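PDB 6H6X: 3-polyprenyl-4-hydroxybenzoate decarboxylase and related decarboxylases from Pelotomaculum thermopropionicum, which interconverts 2,5-furandicarboxylic acid and 2-furoic acid by reversible decarboxylation, as a UbiD-family enzyme that uses prenylated FMN. Local coordinates for residues P129-A134 / P284-I289; P167-H172 / A202-G207; R331-I336 / V360-V365. The protein carries 8 engineered substitutions. All coordinates share one frame; numbering follows the deposited sequence.

Interaction 1: residues P129-A134 / P284-I289. With 4LU (1-deoxy-5-O-phosphono-1-(3,3,4,5-tetramethyl-9,11-dioxo-2,3,8,9,10,11-hexahydro-7H-quinolino[1,8-fg]pteridin-12-ium-7-y l)-D-ribitol), chain I.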
loop_
_atom_site.group_PDB
_atom_site.type_symbol
_atom_site.label_atom_id
_atom_site.label_comp_id
_atom_site.label_asym_id
_atom_site.label_seq_id
_atom_site.Cartn_x
_atom_site.Cartn_y
_atom_site.Cartn_z
ATOM N N PRO B 129 12.956 -26.178 -16.269
ATOM C CA PRO B 129 13.716 -24.939 -16.367
ATOM C C PRO B 129 13.206 -24.058 -17.511
ATOM O O PRO B 129 12.807 -24.574 -18.552
ATOM C CB PRO B 129 15.121 -25.417 -16.658
ATOM C CG PRO B 129 15.153 -26.865 -16.262
ATOM C CD PRO B 129 13.779 -27.346 -16.618
ATOM N N TYR B 130 13.164 -22.744 -17.282
ATOM C CA TYR B 130 12.713 -21.788 -18.291
ATOM C C TYR B 130 13.706 -20.684 -18.485
ATOM O O TYR B 130 14.256 -20.166 -17.519
ATOM C CB TYR B 130 11.395 -21.150 -17.881
ATOM C CG TYR B 130 10.188 -21.879 -18.394
ATOM C CD1 TYR B 130 9.692 -22.963 -17.729
ATOM C CD2 TYR B 130 9.520 -21.446 -19.524
ATOM C CE1 TYR B 130 8.571 -23.639 -18.180
ATOM C CE2 TYR B 130 8.413 -22.104 -19.982
ATOM C CZ TYR B 130 7.951 -23.217 -19.285
ATOM O OH TYR B 130 6.846 -23.891 -19.691
ATOM N N ILE B 131 13.925 -20.333 -19.745
ATOM C CA ILE B 131 14.690 -19.134 -20.121
ATOM C C ILE B 131 13.661 -18.018 -20.163
ATOM O O ILE B 131 12.726 -18.098 -20.939
ATOM C CB ILE B 131 15.357 -19.310 -21.508
ATOM C CG1 ILE B 131 16.350 -20.489 -21.458
ATOM C CG2 ILE B 131 16.049 -18.034 -21.955
ATOM C CD1 ILE B 131 16.971 -20.802 -22.794
ATOM N N THR B 132 13.833 -17.005 -19.314
ATOM C CA THR B 132 12.843 -15.943 -19.152
ATOM C C THR B 132 13.338 -14.555 -19.538
ATOM O O THR B 132 12.537 -13.653 -19.541
ATOM C CB THR B 132 12.356 -15.854 -17.711
ATOM O OG1 THR B 132 13.488 -15.736 -16.850
ATOM C CG2 THR B 132 11.622 -17.135 -17.339
ATOM N N ALA B 133 14.624 -14.388 -19.842
ATOM C CA ALA B 133 15.164 -13.068 -20.123
ATOM C C ALA B 133 15.844 -12.907 -21.478
ATOM O O ALA B 133 16.696 -12.039 -21.654
ATOM C CB ALA B 133 16.102 -12.654 -19.019
ATOM N N ALA B 134 15.450 -13.710 -22.430
ATOM C CA ALA B 134 16.060 -13.716 -23.736
ATOM C C ALA B 134 15.243 -12.836 -24.633
ATOM O O ALA B 134 14.039 -13.022 -24.735
ATOM C CB ALA B 134 16.090 -15.113 -24.332
ATOM N N PRO B 284 30.617 -16.136 -19.054
ATOM C CA PRO B 284 29.392 -15.324 -19.139
ATOM C C PRO B 284 28.610 -15.208 -17.822
ATOM O O PRO B 284 28.755 -16.041 -16.924
ATOM C CB PRO B 284 28.562 -16.088 -20.150
ATOM C CG PRO B 284 28.951 -17.500 -19.990
ATOM C CD PRO B 284 30.407 -17.503 -19.559
ATOM N N VAL B 285 27.776 -14.179 -17.724
ATOM C CA VAL B 285 26.764 -14.052 -16.669
ATOM C C VAL B 285 25.397 -14.373 -17.248
ATOM O O VAL B 285 25.010 -13.782 -18.228
ATOM C CB VAL B 285 26.724 -12.643 -16.096
ATOM C CG1 VAL B 285 25.903 -12.613 -14.836
ATOM C CG2 VAL B 285 28.132 -12.164 -15.808
ATOM N N TYR B 286 24.676 -15.307 -16.631
ATOM C CA TYR B 286 23.352 -15.662 -17.054
ATOM C C TYR B 286 22.319 -14.755 -16.306
ATOM O O TYR B 286 22.380 -14.640 -15.089
ATOM C CB TYR B 286 23.086 -17.123 -16.811
ATOM C CG TYR B 286 21.713 -17.561 -17.301
ATOM C CD1 TYR B 286 20.573 -17.387 -16.504
ATOM C CD2 TYR B 286 21.526 -18.110 -18.566
ATOM C CE1 TYR B 286 19.320 -17.743 -16.962
ATOM C CE2 TYR B 286 20.263 -18.480 -19.007
ATOM C CZ TYR B 286 19.178 -18.275 -18.188
ATOM O OH TYR B 286 17.918 -18.643 -18.625
ATOM N N HIS B 287 21.387 -14.153 -17.041
ATOM C CA HIS B 287 20.358 -13.261 -16.456
ATOM C C HIS B 287 19.013 -13.998 -16.475
ATOM O O HIS B 287 18.603 -14.579 -17.493
ATOM C CB HIS B 287 20.291 -11.986 -17.249
ATOM C CG HIS B 287 19.190 -11.070 -16.850
ATOM N ND1 HIS B 287 18.550 -10.269 -17.757
ATOM C CD2 HIS B 287 18.628 -10.810 -15.655
ATOM C CE1 HIS B 287 17.676 -9.511 -17.126
ATOM N NE2 HIS B 287 17.706 -9.822 -15.849
ATOM N N THR B 288 18.347 -14.048 -15.321
ATOM C CA THR B 288 16.983 -14.541 -15.311
ATOM C C THR B 288 16.035 -13.466 -14.791
ATOM O O THR B 288 16.442 -12.614 -13.989
ATOM C CB THR B 288 16.855 -15.839 -14.518
ATOM O OG1 THR B 288 15.617 -16.444 -14.885
ATOM C CG2 THR B 288 16.938 -15.614 -12.988
ATOM N N ILE B 289 14.805 -13.490 -15.290
ATOM C CA ILE B 289 13.763 -12.599 -14.775
ATOM C C ILE B 289 12.796 -13.507 -14.048
ATOM O O ILE B 289 12.288 -14.468 -14.619
ATOM C CB ILE B 289 13.074 -11.839 -15.914
ATOM C CG1 ILE B 289 13.998 -10.719 -16.448
ATOM C CG2 ILE B 289 11.774 -11.230 -15.456
ATOM C CD1 ILE B 289 13.562 -10.220 -17.839
HETATM C C9 4LU I . 7.569 -10.180 -21.779
HETATM C C8 4LU I . 8.490 -10.149 -20.690
HETATM C C7 4LU I . 8.779 -11.278 -19.916
HETATM C C10 4LU I . 5.486 -12.630 -23.729
HETATM C C6 4LU I . 7.897 -12.501 -20.100
HETATM N N3 4LU I . 5.077 -15.062 -25.034
HETATM C C2 4LU I . 4.708 -13.886 -25.636
HETATM C C13 4LU I . 8.747 -14.049 -18.025
HETATM C C5 4LU I . 8.069 -13.863 -19.368
HETATM C C1 4LU I . 6.150 -14.707 -20.657
HETATM O O2 4LU I . 4.187 -13.912 -26.794
HETATM N N1 4LU I . 4.921 -12.696 -24.998
HETATM C C4 4LU I . 5.643 -15.107 -23.791
HETATM O O4 4LU I . 5.983 -16.206 -23.283
HETATM C C4A 4LU I . 5.872 -13.813 -23.056
HETATM N N5 4LU I . 6.495 -13.757 -21.766
HETATM C C3 4LU I . 7.153 -14.957 -19.796
HETATM C C12 4LU I . 9.249 -14.443 -20.200
HETATM C C5A 4LU I . 7.093 -12.545 -21.325
HETATM C C7M 4LU I . 9.766 -11.192 -18.753
HETATM C C8M 4LU I . 9.179 -8.827 -20.479
HETATM C C9A 4LU I . 6.810 -11.319 -22.122
HETATM N N10 4LU I . 5.739 -11.386 -23.094
HETATM C "C1'" 4LU I . 5.271 -10.191 -23.793
HETATM C "C2'" 4LU I . 6.001 -9.794 -25.097
HETATM O "O2'" 4LU I . 7.427 -9.879 -25.005
HETATM C "C3'" 4LU I . 5.650 -8.346 -25.398
HETATM O "O3'" 4LU I . 4.232 -8.176 -25.325
HETATM C "C4'" 4LU I . 6.217 -7.883 -26.744
HETATM O "O4'" 4LU I . 6.312 -6.433 -26.883
HETATM C "C5'" 4LU I . 5.470 -8.377 -27.971
HETATM O "O5'" 4LU I . 6.252 -7.765 -29.019
HETATM P P 4LU I . 5.710 -7.571 -30.539
HETATM O O2P 4LU I . 6.907 -7.099 -31.384
HETATM O O3P 4LU I . 5.262 -8.985 -31.007
HETATM O O1P 4LU I . 4.620 -6.504 -30.417
HETATM O O HOH W 1 15.609 -17.823 -17.022
HETATM O O HOH W 2 18.690 -10.542 -20.832
HETATM O O HOH W 3 17.039 -15.795 -19.248
#
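The methyl group of Ala133 lies over one face of the His287 imidazole, a CH-pi contact with CB 4.0 Å from the ring centroid and 27° off the ring normal. The same Ala133 CB meets CD1 of Ile289 at 3.7 Å. The histidine is held at both nitrogens: NE2 bonds to Glu295, while an in-plane water at ND1 donates to Ala133 O. A second polar connection runs from Thr132, whose OG1 stands between the backbone N and the carbonyl carbon (chi1 53°) and donates to Ile289 O over 2.8 Å. Thr132 OG1 also lies 3.0 Å from Thr288 OG1, itself bonded to His122. Here strand 130-139 of the antiparallel sheet in the flavin-binding domain meets strand 286-287, an outer strand of a separate mixed sheet; the touching parts, residues 130-133 and 286-289, run 91° apart. Ordered water spans the gap: one molecule accepts from Ala133 N and donates to His287 O, and another ties Tyr130 O and Thr132 N to Tyr286 OH. That phenol crosses Ile131 at about a right angle, its OH 3.7 Å from Ile131 CG1. On the cofactor side, Ile289 CG2 approaches methyl C7M of prenylated FMN at 3.9 Å.

Interaction 2: residues P167-H172 / A202-G207. With MN (manganese (II) ion), chain H; K (potassium ion), chain G; 4LU (1-deoxy-5-O-phosphono-1-(3,3,4,5-tetramethyl-9,11-dioxo-2,3,8,9,10,11-hexahydro-7H-quinolino[1,8-fg]pteridin-12-ium-7-y l)-D-ribitol), chain I.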
loop_
_atom_site.group_PDB
_atom_site.type_symbol
_atom_site.label_atom_id
_atom_site.label_comp_id
_atom_site.label_asym_id
_atom_site.label_seq_id
_atom_site.Cartn_x
_atom_site.Cartn_y
_atom_site.Cartn_z
ATOM N N PRO B 167 -0.425 -14.091 -30.249
ATOM C CA PRO B 167 -0.707 -13.582 -31.605
ATOM C C PRO B 167 -0.362 -12.079 -31.796
ATOM O O PRO B 167 -1.240 -11.205 -31.770
ATOM C CB PRO B 167 -2.207 -13.870 -31.771
ATOM C CG PRO B 167 -2.732 -13.782 -30.375
ATOM C CD PRO B 167 -1.665 -14.424 -29.524
ATOM N N ARG B 168 0.933 -11.824 -31.983
ATOM C CA ARG B 168 1.519 -10.477 -32.137
ATOM C C ARG B 168 2.511 -10.585 -33.339
ATOM O O ARG B 168 2.272 -11.372 -34.255
ATOM C CB ARG B 168 2.208 -10.012 -30.831
ATOM C CG ARG B 168 1.331 -9.757 -29.594
ATOM C CD ARG B 168 0.627 -8.394 -29.600
ATOM N NE ARG B 168 1.500 -7.267 -29.983
ATOM C CZ ARG B 168 1.170 -6.236 -30.780
ATOM N NH1 ARG B 168 -0.042 -6.113 -31.321
ATOM N NH2 ARG B 168 2.082 -5.296 -31.045
ATOM N N HIS B 169 3.639 -9.871 -33.342
ATOM C CA HIS B 169 4.490 -9.837 -34.533
ATOM C C HIS B 169 5.240 -11.127 -34.852
ATOM O O HIS B 169 5.281 -11.531 -36.005
ATOM C CB HIS B 169 5.436 -8.637 -34.496
ATOM C CG HIS B 169 4.712 -7.329 -34.427
ATOM N ND1 HIS B 169 5.291 -6.176 -33.958
ATOM C CD2 HIS B 169 3.429 -7.005 -34.743
ATOM C CE1 HIS B 169 4.408 -5.195 -33.994
ATOM N NE2 HIS B 169 3.270 -5.668 -34.473
ATOM N N LEU B 170 5.854 -11.775 -33.874
ATOM C CA LEU B 170 6.564 -12.998 -34.147
ATOM C C LEU B 170 5.625 -14.067 -34.727
ATOM O O LEU B 170 5.994 -14.812 -35.617
ATOM C CB LEU B 170 7.194 -13.512 -32.868
ATOM C CG LEU B 170 8.007 -14.790 -33.062
ATOM C CD1 LEU B 170 9.134 -14.571 -34.079
ATOM C CD2 LEU B 170 8.552 -15.269 -31.729
ATOM N N TRP B 171 4.418 -14.152 -34.187
ATOM C CA TRP B 171 3.386 -15.054 -34.717
ATOM C C TRP B 171 3.082 -14.796 -36.204
ATOM O O TRP B 171 2.995 -15.730 -37.003
ATOM C CB TRP B 171 2.115 -14.897 -33.891
ATOM C CG TRP B 171 1.018 -15.813 -34.293
ATOM C CD1 TRP B 171 -0.140 -15.471 -34.938
ATOM C CD2 TRP B 171 0.965 -17.228 -34.082
ATOM N NE1 TRP B 171 -0.900 -16.587 -35.145
ATOM C CE2 TRP B 171 -0.263 -17.682 -34.624
ATOM C CE3 TRP B 171 1.831 -18.161 -33.479
ATOM C CZ2 TRP B 171 -0.667 -19.042 -34.578
ATOM C CZ3 TRP B 171 1.436 -19.529 -33.443
ATOM C CH2 TRP B 171 0.191 -19.946 -33.990
ATOM N N HIS B 172 2.934 -13.522 -36.555
ATOM C CA HIS B 172 2.754 -13.129 -37.934
ATOM C C HIS B 172 3.908 -13.649 -38.787
ATOM O O HIS B 172 3.666 -14.273 -39.820
ATOM C CB HIS B 172 2.617 -11.618 -38.059
ATOM C CG HIS B 172 2.072 -11.179 -39.383
ATOM N ND1 HIS B 172 2.832 -10.497 -40.320
ATOM C CD2 HIS B 172 0.851 -11.360 -39.944
ATOM C CE1 HIS B 172 2.089 -10.255 -41.385
ATOM N NE2 HIS B 172 0.894 -10.790 -41.195
ATOM N N ALA B 202 8.291 -2.462 -26.530
ATOM C CA ALA B 202 7.493 -1.495 -27.335
ATOM C C ALA B 202 6.431 -2.207 -28.187
ATOM O O ALA B 202 6.702 -3.229 -28.879
ATOM C CB ALA B 202 8.373 -0.641 -28.228
ATOM N N THR B 203 5.227 -1.664 -28.096
ATOM C CA THR B 203 4.084 -2.119 -28.860
ATOM C C THR B 203 3.964 -1.100 -29.981
ATOM O O THR B 203 3.709 0.081 -29.733
ATOM C CB THR B 203 2.804 -2.148 -27.991
ATOM O OG1 THR B 203 3.064 -2.833 -26.754
ATOM C CG2 THR B 203 1.640 -2.830 -28.741
ATOM N N THR B 204 4.204 -1.557 -31.201
ATOM C CA THR B 204 4.250 -0.678 -32.360
ATOM C C THR B 204 3.444 -1.282 -33.489
ATOM O O THR B 204 2.974 -2.439 -33.400
ATOM C CB THR B 204 5.691 -0.461 -32.866
ATOM O OG1 THR B 204 6.110 -1.600 -33.658
ATOM C CG2 THR B 204 6.678 -0.206 -31.695
ATOM N N ARG B 205 3.299 -0.498 -34.553
ATOM C CA ARG B 205 2.687 -1.000 -35.780
ATOM C C ARG B 205 3.691 -1.974 -36.410
ATOM O O ARG B 205 4.853 -2.045 -36.001
ATOM C CB ARG B 205 2.241 0.139 -36.723
ATOM C CG ARG B 205 3.180 0.434 -37.897
ATOM C CD ARG B 205 3.430 1.920 -38.082
ATOM N NE ARG B 205 4.735 2.099 -38.724
ATOM C CZ ARG B 205 5.561 3.131 -38.557
ATOM N NH1 ARG B 205 5.254 4.162 -37.759
ATOM N NH2 ARG B 205 6.722 3.137 -39.221
ATOM N N LEU B 206 3.236 -2.700 -37.423
ATOM C CA LEU B 206 3.847 -3.978 -37.808
ATOM C C LEU B 206 5.343 -3.977 -38.217
ATOM O O LEU B 206 6.001 -5.019 -38.102
ATOM C CB LEU B 206 2.980 -4.641 -38.889
ATOM C CG LEU B 206 3.290 -6.073 -39.327
ATOM C CD1 LEU B 206 3.452 -7.011 -38.141
ATOM C CD2 LEU B 206 2.186 -6.563 -40.255
ATOM N N GLY B 207 5.890 -2.843 -38.665
ATOM C CA GLY B 207 7.283 -2.810 -39.160
ATOM C C GLY B 207 8.307 -1.850 -38.547
ATOM O O GLY B 207 9.069 -1.212 -39.291
HETATM MN MN MN H . 7.316 -5.501 -32.898
HETATM K K K G . 8.090 -5.913 -29.189
HETATM C C9 4LU I . 7.569 -10.180 -21.779
HETATM C C8 4LU I . 8.490 -10.149 -20.690
HETATM C C7 4LU I . 8.779 -11.278 -19.916
HETATM C C10 4LU I . 5.486 -12.630 -23.729
HETATM C C6 4LU I . 7.897 -12.501 -20.100
HETATM N N3 4LU I . 5.077 -15.062 -25.034
HETATM C C2 4LU I . 4.708 -13.886 -25.636
HETATM C C13 4LU I . 8.747 -14.049 -18.025
HETATM C C5 4LU I . 8.069 -13.863 -19.368
HETATM C C1 4LU I . 6.150 -14.707 -20.657
HETATM O O2 4LU I . 4.187 -13.912 -26.794
HETATM N N1 4LU I . 4.921 -12.696 -24.998
HETATM C C4 4LU I . 5.643 -15.107 -23.791
HETATM O O4 4LU I . 5.983 -16.206 -23.283
HETATM C C4A 4LU I . 5.872 -13.813 -23.056
HETATM N N5 4LU I . 6.495 -13.757 -21.766
HETATM C C3 4LU I . 7.153 -14.957 -19.796
HETATM C C12 4LU I . 9.249 -14.443 -20.200
HETATM C C5A 4LU I . 7.093 -12.545 -21.325
HETATM C C7M 4LU I . 9.766 -11.192 -18.753
HETATM C C8M 4LU I . 9.179 -8.827 -20.479
HETATM C C9A 4LU I . 6.810 -11.319 -22.122
HETATM N N10 4LU I . 5.739 -11.386 -23.094
HETATM C "C1'" 4LU I . 5.271 -10.191 -23.793
HETATM C "C2'" 4LU I . 6.001 -9.794 -25.097
HETATM O "O2'" 4LU I . 7.427 -9.879 -25.005
HETATM C "C3'" 4LU I . 5.650 -8.346 -25.398
HETATM O "O3'" 4LU I . 4.232 -8.176 -25.325
HETATM C "C4'" 4LU I . 6.217 -7.883 -26.744
HETATM O "O4'" 4LU I . 6.312 -6.433 -26.883
HETATM C "C5'" 4LU I . 5.470 -8.377 -27.971
HETATM O "O5'" 4LU I . 6.252 -7.765 -29.019
HETATM P P 4LU I . 5.710 -7.571 -30.539
HETATM O O2P 4LU I . 6.907 -7.099 -31.384
HETATM O O3P 4LU I . 5.262 -8.985 -31.007
HETATM O O1P 4LU I . 4.620 -6.504 -30.417
HETATM O O HOH W 4 5.971 -4.213 -31.395
#
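The His169 imidazole has Leu206 O over one face and the phosphate oxygen O1P of prenylated FMN over the opposite one, O1P being offset toward the rim. At its edge, in the ring plane, Thr204 O comes within 3.2 Å of CE1. Leu206 slides past the ring in the opposite direction, CD1 touching His169 CD2 at 3.4 Å, and its other methyl, CD2, reaches CE1 of His172. The guanidinium of Arg168 has O1P and Thr204 O at its edge, the latter in its plane, while Thr203 CG2 packs obliquely against NH2. Arg168 NH2 donates to O1P over 2.9 Å, with a weak second bond from NE; bends at chi2 (-80°) and chi3 (-45°) fold the chain back toward the phosphate. An alanine here removes the guanidinium, so O1P would probably lose both its bonds and that side of the phosphate be held less firmly, with the metals and His169 N still in place, and Thr203 CG2 would lose its partner. His169 N, in the first turn of helix 169-179, donates to O3P over 3.0 Å, and Arg168 is the N-cap, so the positive end of the helix dipole is likely to favour the phosphate. With CG anti to the carbonyl carbon (chi1 -59°), His169 binds manganese through ND1 at 2.4 Å. The phosphate oxygen O2P binds the same ion at 2.2 Å, and a water that also donates to Ala202 O and O1P is a further ligand; Asn147 and Glu210 complete the site. O2P additionally binds potassium, to which Ala202 contributes its carbonyl oxygen. This Asn-His-Glu manganese site, with potassium alongside and both ions joined through the cofactor phosphate, is characteristic of prenylated-FMN-dependent UbiD enzymes.

Interaction 3: residues R331-I336 / V360-V365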
loop_
_atom_site.group_PDB
_atom_site.type_symbol
_atom_site.label_atom_id
_atom_site.label_comp_id
_atom_site.label_asym_id
_atom_site.label_seq_id
_atom_site.Cartn_x
_atom_site.Cartn_y
_atom_site.Cartn_z
ATOM N N ARG B 331 -0.642 -3.353 -15.773
ATOM C CA ARG B 331 -1.408 -3.725 -16.932
ATOM C C ARG B 331 -2.945 -3.481 -16.758
ATOM O O ARG B 331 -3.569 -2.903 -17.638
ATOM C CB ARG B 331 -1.185 -5.220 -17.118
ATOM C CG ARG B 331 -1.651 -5.785 -18.399
ATOM C CD ARG B 331 -1.506 -7.297 -18.313
ATOM N NE ARG B 331 -0.135 -7.755 -18.166
ATOM C CZ ARG B 331 0.656 -8.122 -19.168
ATOM N NH1 ARG B 331 0.221 -8.108 -20.435
ATOM N NH2 ARG B 331 1.901 -8.512 -18.909
ATOM N N TYR B 332 -3.535 -3.981 -15.681
ATOM C CA TYR B 332 -4.970 -4.023 -15.516
ATOM C C TYR B 332 -5.556 -2.772 -14.884
ATOM O O TYR B 332 -6.714 -2.424 -15.197
ATOM C CB TYR B 332 -5.415 -5.268 -14.660
ATOM C CG TYR B 332 -5.041 -6.573 -15.301
ATOM C CD1 TYR B 332 -5.349 -6.824 -16.631
ATOM C CD2 TYR B 332 -4.377 -7.564 -14.602
ATOM C CE1 TYR B 332 -4.972 -7.995 -17.242
ATOM C CE2 TYR B 332 -3.999 -8.766 -15.210
ATOM C CZ TYR B 332 -4.298 -8.967 -16.522
ATOM O OH TYR B 332 -3.992 -10.144 -17.184
ATOM N N HIS B 333 -4.791 -2.171 -13.954
ATOM C CA HIS B 333 -5.197 -1.018 -13.210
ATOM C C HIS B 333 -4.419 0.257 -13.571
ATOM O O HIS B 333 -3.184 0.261 -13.465
ATOM C CB HIS B 333 -4.983 -1.295 -11.719
ATOM C CG HIS B 333 -6.013 -2.158 -11.111
ATOM N ND1 HIS B 333 -6.169 -2.263 -9.750
ATOM C CD2 HIS B 333 -6.952 -2.958 -11.684
ATOM C CE1 HIS B 333 -7.160 -3.118 -9.518
ATOM N NE2 HIS B 333 -7.650 -3.543 -10.674
ATOM N N ALA B 334 -5.133 1.338 -13.896
ATOM C CA ALA B 334 -4.532 2.629 -14.201
ATOM C C ALA B 334 -4.972 3.746 -13.251
ATOM O O ALA B 334 -6.135 3.791 -12.819
ATOM C CB ALA B 334 -4.788 2.978 -15.622
ATOM N N VAL B 335 -4.002 4.548 -12.801
ATOM C CA VAL B 335 -4.245 5.762 -12.064
ATOM C C VAL B 335 -3.775 6.944 -12.932
ATOM O O VAL B 335 -2.669 6.913 -13.487
ATOM C CB VAL B 335 -3.563 5.776 -10.684
ATOM C CG1 VAL B 335 -3.916 7.021 -9.903
ATOM C CG2 VAL B 335 -3.983 4.586 -9.845
ATOM N N ILE B 336 -4.635 7.963 -13.101
ATOM C CA ILE B 336 -4.403 9.086 -14.019
ATOM C C ILE B 336 -4.553 10.350 -13.223
ATOM O O ILE B 336 -5.562 10.509 -12.581
ATOM C CB ILE B 336 -5.384 9.077 -15.202
ATOM C CG1 ILE B 336 -5.203 7.790 -15.979
ATOM C CG2 ILE B 336 -5.125 10.242 -16.171
ATOM C CD1 ILE B 336 -6.186 7.593 -17.059
ATOM N N VAL B 360 -6.682 -2.825 -19.970
ATOM C CA VAL B 360 -6.980 -1.963 -18.866
ATOM C C VAL B 360 -8.432 -2.209 -18.467
ATOM O O VAL B 360 -9.335 -2.141 -19.287
ATOM C CB VAL B 360 -6.816 -0.458 -19.159
ATOM C CG1 VAL B 360 -7.275 0.338 -17.942
ATOM C CG2 VAL B 360 -5.365 -0.141 -19.526
ATOM N N LYS B 361 -8.624 -2.389 -17.173
ATOM C CA LYS B 361 -9.824 -2.947 -16.622
ATOM C C LYS B 361 -10.480 -1.970 -15.608
ATOM O O LYS B 361 -11.672 -2.010 -15.364
ATOM C CB LYS B 361 -9.356 -4.225 -15.870
ATOM C CG LYS B 361 -10.345 -5.304 -15.926
ATOM C CD LYS B 361 -9.894 -6.533 -15.175
ATOM C CE LYS B 361 -10.962 -6.834 -14.145
ATOM N NZ LYS B 361 -10.816 -8.193 -13.561
ATOM N N HIS B 362 -9.662 -1.200 -14.921
ATOM C CA HIS B 362 -10.031 -0.394 -13.780
ATOM C C HIS B 362 -9.164 0.902 -13.876
ATOM O O HIS B 362 -7.897 0.823 -14.001
ATOM C CB HIS B 362 -9.677 -1.194 -12.567
ATOM C CG HIS B 362 -9.991 -0.546 -11.248
ATOM N ND1 HIS B 362 -9.177 0.404 -10.656
ATOM C CD2 HIS B 362 -10.939 -0.831 -10.332
ATOM C CE1 HIS B 362 -9.633 0.710 -9.455
ATOM N NE2 HIS B 362 -10.714 -0.014 -9.235
ATOM N N VAL B 363 -9.822 2.060 -13.860
ATOM C CA VAL B 363 -9.163 3.348 -14.023
ATOM C C VAL B 363 -9.621 4.242 -12.898
ATOM O O VAL B 363 -10.837 4.365 -12.679
ATOM C CB VAL B 363 -9.532 3.971 -15.360
ATOM C CG1 VAL B 363 -8.778 5.275 -15.613
ATOM C CG2 VAL B 363 -9.248 2.972 -16.448
ATOM N N VAL B 364 -8.689 4.793 -12.139
ATOM C CA VAL B 364 -8.995 5.910 -11.291
ATOM C C VAL B 364 -8.349 7.238 -11.698
ATOM O O VAL B 364 -7.145 7.278 -12.031
ATOM C CB VAL B 364 -8.994 5.628 -9.773
ATOM C CG1 VAL B 364 -8.794 4.173 -9.352
ATOM C CG2 VAL B 364 -8.359 6.654 -8.912
ATOM N N VAL B 365 -9.161 8.309 -11.698
ATOM C CA VAL B 365 -8.680 9.664 -12.075
ATOM C C VAL B 365 -8.598 10.513 -10.810
ATOM O O VAL B 365 -9.511 10.514 -10.031
ATOM C CB VAL B 365 -9.582 10.364 -13.127
ATOM C CG1 VAL B 365 -9.002 11.735 -13.532
ATOM C CG2 VAL B 365 -9.748 9.496 -14.355
HETATM O O HOH W 5 -6.793 1.660 -10.610
#
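Backbone hydrogen bonds tie Tyr332 to Lys361 and His362: Tyr332 O accepts from Lys361 N at 2.7 Å and from His362 N at 3.2 Å. Beyond this forked start the strands run parallel, with Ala334 N donating to His362 O, Val364 N to Ala334 O and Ile336 N to Val364 O, each over 2.8 Å. They are neighbours in a beta-alpha-beta unit whose connection is helix 345-356.

The aromatic contact is a face-to-face stack of His333 on His362, centroids 4.3 Å apart and planes at 23°. It is offset, with His362 CG 3.8 Å above the His333 plane toward the rim; His333 CD2 also touches His362 CB at 3.4 Å. A water in the plane of the His362 ring joins its ND1 to Ala334 O.

Apolar packing covers both faces of the sheet. Ile336 CD1 meets Val363 CG1 at 3.8 Å on the side covered by helix 345-356, whereas Val335 and Val364 face helix 375-385.

The polar ends reach the second subunit: His333 ND1 bonds to its Glu379, and Lys361 NZ to its Ala383 and Cys386 carbonyls. The Glu379 carboxylate of the second subunit may favour a protonated His333, so the strand pair combines a hydrophobic interior with a polar, probably partly charged, end at the dimer interface.

Along the chain, interaction 2 falls between the two segments of interaction 1, and interaction 3 follows both. The first two belong to the flavin-binding domain and touch the same prenylated FMN at different ends: interaction 1 beside the ring system, interaction 2 at the phosphate and its metals, their centres about 23 Å apart. Interaction 3 lies in the C-terminal domain, within the five-stranded mixed sheet, its centre about 31 Å from that of interaction 1 and 24 Å from that of interaction 2. None of the three touches another. Only interaction 3 meets the second subunit, while interactions 1 and 2 touch the cofactor, from which the Arg331 side chain of interaction 3 is about 6 Å away.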